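PDB 6B2Y: solute-binding periplasmic protein of iron/siderophore ABC transporter from Yersinia pestis, which probably binds chelated iron in the periplasm and hands it to an ABC transporter of the inner membrane for uptake. Local coordinates for residues Glu56-Gly61 with Leu78-Gly83; Val82-Asp87 with Pro104-Ile109; Pro130-Phe135 with Pro158-Asp163. All blocks are in the same frame, centred on the assembly; numbering follows the deposited sequence.

How the contacts relate
All three contacts involve the five-stranded parallel sheet of one lobe, whose strands run in the order 111-112, 81-85, 58-60, 132-136, 159-162. Contact 1 pairs the central strand 58-60 with 81-85. Contact 2 takes up the same strand 81-85, sharing Val82 and Gly83, and sets the loop 104-109 against it; the two centres are about 8 Å apart. Contact 3, the last along the chain, pairs 132-136 with the outermost strand 159-162, its centre about 10 Å from that of contact 1 and about 17 Å from that of contact 2. Together they take in four of the five strands of this lobe and the loop leading to the fifth.

Contact 1. Residues Glu56-Gly61 with Leu78-Gly83; sequences ERILLG and LDRIVG
Glu56 reaches Asp79 through a water that donates to both backbone O atoms, while its own carbonyl O lies against CA and CB of Arg80. Its carboxylate stays apart from the Arg80 guanidinium, and OE1 rests on the aliphatic CD of Arg80 at 3.6 Å. At Arg57 the flat guanidinium lies across Val82, whose CG1 sits 3.5 Å above the plane, over its centre. Chi3 of 63° bends the chain at NE, and the guanidinium beyond it lies over that methyl; Leu128 O takes a hydrogen bond from NH2. Ile58 bonds to the neighbouring strand through both its N and its O: the N donates to Arg80 O at 2.6 Å, nearly along the C=O axis, and the O accepts from Val82 N at 3.0 Å. Its CD1 covers one face of the Arg80 guanidinium toward the rim, a group also held by Val55 O and Glu73. Leu59 lays CD1 on the backbone of Gly83, 3.8 Å from CA. Leu60 N then donates to Gly83 O at 3.1 Å, and Leu60 CD1 meets Ile81 CD1 at 4.0 Å, the two side chains crossing at about a right angle. Val69 of helix 66-70 packs on both, and Phe66 on Leu60. Strands 58-60 and 81-85 with that helix form a parallel beta-alpha-beta crossover, the repeating unit of the lobes of periplasmic binding proteins.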
loop_
_atom_site.group_PDB
_atom_site.type_symbol
_atom_site.label_atom_id
_atom_site.label_comp_id
_atom_site.label_asym_id
_atom_site.label_seq_id
_atom_site.Cartn_x
_atom_site.Cartn_y
_atom_site.Cartn_z
ATOM N N GLU A 56 3.410 -23.228 9.331
ATOM C CA GLU A 56 4.777 -22.985 8.894
ATOM C C GLU A 56 4.929 -22.832 7.387
ATOM O O GLU A 56 6.028 -22.489 6.940
ATOM C CB GLU A 56 5.715 -24.108 9.379
ATOM C CG GLU A 56 5.733 -24.320 10.896
ATOM C CD GLU A 56 6.373 -23.166 11.653
ATOM O OE1 GLU A 56 7.288 -22.518 11.101
ATOM O OE2 GLU A 56 5.949 -22.906 12.804
ATOM N N ARG A 57 3.881 -23.065 6.595
ATOM C CA ARG A 57 3.943 -22.975 5.136
ATOM C C ARG A 57 2.810 -22.076 4.642
ATOM O O ARG A 57 1.676 -22.533 4.485
ATOM C CB ARG A 57 3.864 -24.369 4.511
ATOM C CG ARG A 57 4.914 -25.322 5.070
ATOM C CD ARG A 57 4.879 -26.699 4.414
ATOM N NE ARG A 57 5.177 -26.669 2.980
ATOM C CZ ARG A 57 6.402 -26.565 2.467
ATOM N NH1 ARG A 57 7.452 -26.461 3.269
ATOM N NH2 ARG A 57 6.578 -26.557 1.146
ATOM N N ILE A 58 3.128 -20.807 4.374
ATOM C CA ILE A 58 2.141 -19.790 4.007
ATOM C C ILE A 58 2.215 -19.521 2.513
ATOM O O ILE A 58 3.307 -19.323 1.966
ATOM C CB ILE A 58 2.384 -18.477 4.771
ATOM C CG1 ILE A 58 2.430 -18.712 6.282
ATOM C CG2 ILE A 58 1.312 -17.433 4.395
ATOM C CD1 ILE A 58 2.978 -17.506 7.026
ATOM N N LEU A 59 1.053 -19.469 1.863
ATOM C CA LEU A 59 0.939 -19.115 0.453
ATOM C C LEU A 59 0.346 -17.717 0.348
ATOM O O LEU A 59 -0.748 -17.468 0.861
ATOM C CB LEU A 59 0.055 -20.121 -0.278
ATOM C CG LEU A 59 0.049 -20.109 -1.803
ATOM C CD1 LEU A 59 1.315 -20.780 -2.331
ATOM C CD2 LEU A 59 -1.200 -20.823 -2.305
ATOM N N LEU A 60 1.039 -16.818 -0.331
ATOM C CA LEU A 60 0.533 -15.464 -0.528
ATOM C C LEU A 60 -0.174 -15.399 -1.878
ATOM O O LEU A 60 0.481 -15.390 -2.929
ATOM C CB LEU A 60 1.669 -14.451 -0.426
ATOM C CG LEU A 60 2.340 -14.474 0.955
ATOM C CD1 LEU A 60 3.437 -13.443 1.005
ATOM C CD2 LEU A 60 1.299 -14.244 2.076
ATOM N N GLY A 61 -1.510 -15.347 -1.842
ATOM C CA GLY A 61 -2.315 -15.318 -3.058
ATOM C C GLY A 61 -2.213 -14.020 -3.838
ATOM O O GLY A 61 -2.506 -14.005 -5.041
ATOM N N LEU A 78 11.146 -14.445 5.478
ATOM C CA LEU A 78 10.827 -15.348 4.376
ATOM C C LEU A 78 10.655 -16.790 4.807
ATOM O O LEU A 78 10.259 -17.626 3.988
ATOM C CB LEU A 78 11.918 -15.263 3.300
ATOM C CG LEU A 78 12.066 -13.860 2.708
ATOM C CD1 LEU A 78 13.187 -13.789 1.695
ATOM C CD2 LEU A 78 10.749 -13.396 2.087
ATOM N N ASP A 79 10.914 -17.086 6.081
ATOM C CA ASP A 79 11.033 -18.462 6.557
ATOM C C ASP A 79 9.792 -19.311 6.273
ATOM O O ASP A 79 9.907 -20.518 6.023
ATOM C CB ASP A 79 11.331 -18.427 8.056
ATOM C CG ASP A 79 12.189 -19.567 8.513
ATOM O OD1 ASP A 79 13.420 -19.366 8.615
ATOM O OD2 ASP A 79 11.624 -20.647 8.810
ATOM N N ARG A 80 8.593 -18.725 6.340
ATOM C CA ARG A 80 7.367 -19.504 6.214
ATOM C C ARG A 80 6.653 -19.301 4.886
ATOM O O ARG A 80 5.553 -19.821 4.713
ATOM C CB ARG A 80 6.394 -19.180 7.351
ATOM C CG ARG A 80 6.933 -19.460 8.722
ATOM C CD ARG A 80 5.801 -19.526 9.737
ATOM N NE ARG A 80 5.378 -18.189 10.143
ATOM C CZ ARG A 80 4.304 -17.948 10.892
ATOM N NH1 ARG A 80 3.539 -18.959 11.289
ATOM N NH2 ARG A 80 3.994 -16.696 11.219
ATOM N N ILE A 81 7.236 -18.551 3.956
ATOM C CA ILE A 81 6.628 -18.326 2.647
ATOM C C ILE A 81 7.022 -19.467 1.718
ATOM O O ILE A 81 8.183 -19.567 1.319
ATOM C CB ILE A 81 7.051 -16.983 2.042
ATOM C CG1 ILE A 81 6.838 -15.854 3.043
ATOM C CG2 ILE A 81 6.279 -16.746 0.758
ATOM C CD1 ILE A 81 5.447 -15.800 3.594
ATOM N N VAL A 82 6.052 -20.302 1.332
ATOM C CA VAL A 82 6.344 -21.414 0.424
ATOM C C VAL A 82 5.882 -21.147 -1.001
ATOM O O VAL A 82 6.029 -22.023 -1.870
ATOM C CB VAL A 82 5.737 -22.731 0.947
ATOM C CG1 VAL A 82 6.296 -23.035 2.328
ATOM C CG2 VAL A 82 4.227 -22.651 0.967
ATOM N N GLY A 83 5.342 -19.962 -1.274
ATOM C CA GLY A 83 4.928 -19.591 -2.613
ATOM C C GLY A 83 4.249 -18.240 -2.596
ATOM O O GLY A 83 3.589 -17.900 -1.608
HETATM O O HOH W 1 8.825 -22.989 7.299
#

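Contact 2. Residues Val82-Asp87 with Pro104-Ile109; sequences VGWQGD and PQIDQI
Gly83 and Ile109 bring their backbones within 5.4 Å, CA to CA, where the end of the 3-10 segment 104-108 comes up to strand 81-85, with no direct hydrogen bond between the segments. Ile109 points at the strand and sets CG2 against Gly83 N and CA, each 3.8 Å away. The same methyl stands over the face of the Trp84 indole in a CH-pi contact, 3.8 Å from the centroid of the five-membered ring and only 7° off its normal. Ile109 CG2 is anti to its own backbone N (chi1 -58° places CG1 beside that N), and this directs the methyl onto both glycine and ring. Ile106 comes from another direction: CD1 lies in the ring plane at the indole edge, and CG1 touches Trp84 CH2 at 3.7 Å. A face and an edge of the indole are thus packed by two isoleucines of one short turn. Polar groups are served by a water that donates to Ile106 O and Ile109 O, both at 2.8 Å, and accepts a weak bond from Trp84 NE1. Tyr96 of helix 93-102 and Phe88 add further aromatic neighbours. Beyond the tryptophan, Gln85 OE1 accepts from Asp87 N, and Gln85 NE2 returns a bond to Asp87 OD1, so a reciprocal pair caps the start of helix 87-91. The loop 104-109 is the return from helix 93-102 to edge strand 111-112 in a parallel beta-alpha-beta unit, packed on Trp84 of the neighbouring strand.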
loop_
_atom_site.group_PDB
_atom_site.type_symbol
_atom_site.label_atom_id
_atom_site.label_comp_id
_atom_site.label_asym_id
_atom_site.label_seq_id
_atom_site.Cartn_x
_atom_site.Cartn_y
_atom_site.Cartn_z
ATOM N N VAL A 82 6.052 -20.302 1.332
ATOM C CA VAL A 82 6.344 -21.414 0.424
ATOM C C VAL A 82 5.882 -21.147 -1.001
ATOM O O VAL A 82 6.029 -22.023 -1.870
ATOM C CB VAL A 82 5.737 -22.731 0.947
ATOM C CG1 VAL A 82 6.296 -23.035 2.328
ATOM C CG2 VAL A 82 4.227 -22.651 0.967
ATOM N N GLY A 83 5.342 -19.962 -1.274
ATOM C CA GLY A 83 4.928 -19.591 -2.613
ATOM C C GLY A 83 4.249 -18.240 -2.596
ATOM O O GLY A 83 3.589 -17.900 -1.608
ATOM N N TRP A 84 4.394 -17.455 -3.659
ATOM C CA TRP A 84 3.665 -16.198 -3.683
ATOM C C TRP A 84 3.309 -15.826 -5.110
ATOM O O TRP A 84 4.034 -16.141 -6.060
ATOM C CB TRP A 84 4.435 -15.040 -3.022
ATOM C CG TRP A 84 5.881 -14.822 -3.425
ATOM C CD1 TRP A 84 6.506 -15.222 -4.590
ATOM C CD2 TRP A 84 6.888 -14.134 -2.653
ATOM N NE1 TRP A 84 7.817 -14.819 -4.578
ATOM C CE2 TRP A 84 8.081 -14.158 -3.404
ATOM C CE3 TRP A 84 6.892 -13.501 -1.396
ATOM C CZ2 TRP A 84 9.269 -13.575 -2.942
ATOM C CZ3 TRP A 84 8.073 -12.926 -0.940
ATOM C CH2 TRP A 84 9.246 -12.975 -1.708
ATOM N N GLN A 85 2.170 -15.154 -5.235
ATOM C CA GLN A 85 1.765 -14.543 -6.488
ATOM C C GLN A 85 2.806 -13.513 -6.931
ATOM O O GLN A 85 3.539 -12.948 -6.120
ATOM C CB GLN A 85 0.386 -13.911 -6.303
ATOM C CG GLN A 85 -0.305 -13.455 -7.561
ATOM C CD GLN A 85 0.014 -12.016 -7.856
ATOM O OE1 GLN A 85 0.550 -11.300 -6.995
ATOM N NE2 GLN A 85 -0.273 -11.584 -9.080
ATOM N N GLY A 86 2.866 -13.268 -8.242
ATOM C CA GLY A 86 4.010 -12.577 -8.826
ATOM C C GLY A 86 4.086 -11.082 -8.577
ATOM O O GLY A 86 5.088 -10.471 -8.969
ATOM N N ASP A 87 3.081 -10.474 -7.940
ATOM C CA ASP A 87 3.057 -9.015 -7.843
ATOM C C ASP A 87 4.236 -8.447 -7.056
ATOM O O ASP A 87 4.651 -7.310 -7.301
ATOM C CB ASP A 87 1.760 -8.537 -7.187
ATOM C CG ASP A 87 0.570 -8.564 -8.127
ATOM O OD1 ASP A 87 0.732 -8.917 -9.319
ATOM O OD2 ASP A 87 -0.539 -8.239 -7.659
ATOM N N PRO A 104 19.356 -14.361 0.263
ATOM C CA PRO A 104 19.472 -14.877 -1.110
ATOM C C PRO A 104 18.493 -15.982 -1.435
ATOM O O PRO A 104 18.171 -16.174 -2.613
ATOM C CB PRO A 104 20.922 -15.380 -1.175
ATOM C CG PRO A 104 21.628 -14.682 -0.057
ATOM C CD PRO A 104 20.609 -14.503 1.023
ATOM N N GLN A 105 18.006 -16.716 -0.438
ATOM C CA GLN A 105 17.037 -17.785 -0.643
ATOM C C GLN A 105 15.688 -17.280 -1.149
ATOM O O GLN A 105 14.811 -18.103 -1.440
ATOM C CB GLN A 105 16.838 -18.559 0.661
ATOM C CG GLN A 105 16.159 -17.766 1.772
ATOM C CD GLN A 105 17.139 -17.037 2.683
ATOM O OE1 GLN A 105 18.161 -16.512 2.236
ATOM N NE2 GLN A 105 16.822 -16.997 3.975
ATOM N N ILE A 106 15.510 -15.961 -1.266
ATOM C CA ILE A 106 14.271 -15.421 -1.821
ATOM C C ILE A 106 14.019 -15.956 -3.223
ATOM O O ILE A 106 12.861 -16.154 -3.616
ATOM C CB ILE A 106 14.299 -13.876 -1.791
ATOM C CG1 ILE A 106 12.889 -13.314 -2.008
ATOM C CG2 ILE A 106 15.307 -13.314 -2.808
ATOM C CD1 ILE A 106 12.813 -11.821 -1.923
ATOM N N ASP A 107 15.085 -16.249 -3.985
ATOM C CA ASP A 107 14.910 -16.734 -5.350
ATOM C C ASP A 107 14.362 -18.151 -5.402
ATOM O O ASP A 107 13.910 -18.587 -6.465
ATOM C CB ASP A 107 16.235 -16.667 -6.120
ATOM C CG ASP A 107 16.470 -15.309 -6.776
ATOM O OD1 ASP A 107 17.558 -15.130 -7.367
ATOM O OD2 ASP A 107 15.582 -14.418 -6.711
ATOM N N GLN A 108 14.386 -18.877 -4.288
ATOM C CA GLN A 108 13.849 -20.226 -4.240
ATOM C C GLN A 108 12.351 -20.262 -3.976
ATOM O O GLN A 108 11.743 -21.329 -4.088
ATOM C CB GLN A 108 14.586 -21.037 -3.173
ATOM C CG GLN A 108 16.090 -21.130 -3.404
ATOM C CD GLN A 108 16.438 -21.637 -4.788
ATOM O OE1 GLN A 108 16.104 -22.769 -5.146
ATOM N NE2 GLN A 108 17.103 -20.796 -5.586
ATOM N N ILE A 109 11.731 -19.135 -3.643
ATOM C CA ILE A 109 10.293 -19.149 -3.394
ATOM C C ILE A 109 9.579 -19.232 -4.738
ATOM O O ILE A 109 9.798 -18.371 -5.606
ATOM C CB ILE A 109 9.850 -17.916 -2.587
ATOM C CG1 ILE A 109 10.614 -17.872 -1.254
ATOM C CG2 ILE A 109 8.340 -17.943 -2.373
ATOM C CD1 ILE A 109 10.314 -16.673 -0.374
HETATM O O HOH W 2 10.701 -15.781 -5.379
#

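Contact 3. Residues Pro130-Phe135 with Pro158-Asp163; sequences PDIAIF and PVVFVD
Ala133 and Phe135 pair with the neighbouring strand 159-162 through four backbone bonds in parallel register. Ala133 N donates to Pro158 O at 3.0 Å and its O accepts from Val160 N at 2.9 Å; Phe135 then repeats the pattern, N to Val160 O at 3.0 Å and O from Val162 N at 2.9 Å. CA-H groups of Ile134 and Phe161 add close contacts to Val160 O and Phe135 O. Before the ladder begins, the Pro158 ring sets CD 3.2 Å from Asp131 O. On the face carrying Ala133, Val159, Phe135 and Phe161, chi1 of -67° sets Phe135 CG beside its backbone N, and the ring beyond it brings CD1 to Val159 CG1 at 3.6 Å. Phe135 CB packs against Phe161 CE1 at 3.7 Å. The other face is aliphatic: Ile132 CD1 rests on Val160 CG2, and Ile134 CG2 lies 4.2 Å from Val162 CG2, each pair meeting obliquely. Further out, Asp131 OD2 takes the backbone N-H groups of Glu56 and Arg57, tying the start of this strand to the residues leading into strand 58-60, and Asp43 OD2 holds Phe161 N. Helix 147-154 covers the Ala133 and Phe135 face with Leu152 and Val149; helix 168-182 covers Ile134, Val160 and Val162 with Leu178 and Leu179. The outermost strand 159-162 is thereby sandwiched between helices, and strand 132-136 abuts 58-60.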
loop_
_atom_site.group_PDB
_atom_site.type_symbol
_atom_site.label_atom_id
_atom_site.label_comp_id
_atom_site.label_asym_id
_atom_site.label_seq_id
_atom_site.Cartn_x
_atom_site.Cartn_y
_atom_site.Cartn_z
ATOM N N PRO A 130 0.756 -26.240 1.356
ATOM C CA PRO A 130 0.523 -25.040 2.164
ATOM C C PRO A 130 -0.380 -25.338 3.354
ATOM O O PRO A 130 -1.312 -26.141 3.261
ATOM C CB PRO A 130 -0.139 -24.076 1.174
ATOM C CG PRO A 130 -0.880 -24.964 0.247
ATOM C CD PRO A 130 -0.063 -26.234 0.128
ATOM N N ASP A 131 -0.064 -24.697 4.492
ATOM C CA ASP A 131 -0.899 -24.756 5.691
ATOM C C ASP A 131 -2.044 -23.750 5.626
ATOM O O ASP A 131 -3.076 -23.942 6.279
ATOM C CB ASP A 131 -0.072 -24.448 6.950
ATOM C CG ASP A 131 0.977 -25.501 7.262
ATOM O OD1 ASP A 131 0.743 -26.692 6.968
ATOM O OD2 ASP A 131 2.034 -25.131 7.823
ATOM N N ILE A 132 -1.867 -22.672 4.868
ATOM C CA ILE A 132 -2.806 -21.559 4.830
ATOM C C ILE A 132 -2.459 -20.701 3.620
ATOM O O ILE A 132 -1.297 -20.658 3.191
ATOM C CB ILE A 132 -2.738 -20.746 6.140
ATOM C CG1 ILE A 132 -3.935 -19.805 6.269
ATOM C CG2 ILE A 132 -1.411 -19.983 6.244
ATOM C CD1 ILE A 132 -4.138 -19.298 7.676
ATOM N N ALA A 133 -3.458 -20.025 3.052
ATOM C CA ALA A 133 -3.259 -19.071 1.968
ATOM C C ALA A 133 -3.987 -17.774 2.302
ATOM O O ALA A 133 -5.059 -17.801 2.910
ATOM C CB ALA A 133 -3.764 -19.632 0.630
ATOM N N ILE A 134 -3.404 -16.641 1.918
ATOM C CA ILE A 134 -3.963 -15.329 2.245
ATOM C C ILE A 134 -4.272 -14.599 0.946
ATOM O O ILE A 134 -3.439 -14.587 0.031
ATOM C CB ILE A 134 -2.993 -14.501 3.110
ATOM C CG1 ILE A 134 -2.531 -15.311 4.331
ATOM C CG2 ILE A 134 -3.642 -13.207 3.533
ATOM C CD1 ILE A 134 -1.319 -14.727 5.023
ATOM N N PHE A 135 -5.469 -14.009 0.858
ATOM C CA PHE A 135 -5.855 -13.165 -0.267
ATOM C C PHE A 135 -6.449 -11.863 0.239
ATOM O O PHE A 135 -6.779 -11.721 1.416
ATOM C CB PHE A 135 -6.892 -13.839 -1.174
ATOM C CG PHE A 135 -6.372 -15.025 -1.915
ATOM C CD1 PHE A 135 -6.251 -16.253 -1.282
ATOM C CD2 PHE A 135 -6.041 -14.924 -3.255
ATOM C CE1 PHE A 135 -5.788 -17.354 -1.969
ATOM C CE2 PHE A 135 -5.584 -16.023 -3.939
ATOM C CZ PHE A 135 -5.460 -17.233 -3.301
ATOM N N PRO A 158 -6.949 -23.955 4.084
ATOM C CA PRO A 158 -7.691 -22.787 4.582
ATOM C C PRO A 158 -7.270 -21.520 3.852
ATOM O O PRO A 158 -6.081 -21.264 3.674
ATOM C CB PRO A 158 -7.311 -22.729 6.070
ATOM C CG PRO A 158 -6.540 -23.997 6.353
ATOM C CD PRO A 158 -5.977 -24.459 5.069
ATOM N N VAL A 159 -8.257 -20.720 3.452
ATOM C CA VAL A 159 -8.030 -19.445 2.775
ATOM C C VAL A 159 -8.587 -18.334 3.658
ATOM O O VAL A 159 -9.736 -18.413 4.111
ATOM C CB VAL A 159 -8.692 -19.419 1.385
ATOM C CG1 VAL A 159 -8.572 -18.047 0.761
ATOM C CG2 VAL A 159 -8.103 -20.501 0.474
ATOM N N VAL A 160 -7.783 -17.302 3.898
ATOM C CA VAL A 160 -8.168 -16.187 4.767
ATOM C C VAL A 160 -8.079 -14.898 3.955
ATOM O O VAL A 160 -7.044 -14.637 3.328
ATOM C CB VAL A 160 -7.260 -16.107 6.009
ATOM C CG1 VAL A 160 -7.447 -14.776 6.730
ATOM C CG2 VAL A 160 -7.511 -17.289 6.938
ATOM N N PHE A 161 -9.152 -14.091 3.983
ATOM C CA PHE A 161 -9.193 -12.804 3.290
ATOM C C PHE A 161 -8.891 -11.657 4.243
ATOM O O PHE A 161 -9.407 -11.620 5.362
ATOM C CB PHE A 161 -10.553 -12.564 2.630
ATOM C CG PHE A 161 -10.797 -13.443 1.448
ATOM C CD1 PHE A 161 -10.371 -13.057 0.180
ATOM C CD2 PHE A 161 -11.408 -14.677 1.602
ATOM C CE1 PHE A 161 -10.573 -13.888 -0.910
ATOM C CE2 PHE A 161 -11.609 -15.512 0.508
ATOM C CZ PHE A 161 -11.193 -15.112 -0.741
ATOM N N VAL A 162 -8.053 -10.723 3.785
ATOM C CA VAL A 162 -7.751 -9.475 4.482
ATOM C C VAL A 162 -8.156 -8.315 3.580
ATOM O O VAL A 162 -8.519 -8.504 2.422
ATOM C CB VAL A 162 -6.266 -9.360 4.870
ATOM C CG1 VAL A 162 -5.887 -10.433 5.883
ATOM C CG2 VAL A 162 -5.375 -9.425 3.592
ATOM N N ASP A 163 -8.109 -7.097 4.126
ATOM C CA ASP A 163 -8.302 -5.924 3.279
ATOM C C ASP A 163 -7.490 -4.746 3.804
ATOM O O ASP A 163 -7.688 -4.306 4.945
ATOM C CB ASP A 163 -9.770 -5.507 3.187
ATOM C CG ASP A 163 -9.944 -4.238 2.353
ATOM O OD1 ASP A 163 -9.443 -4.207 1.213
ATOM O OD2 ASP A 163 -10.553 -3.267 2.858
#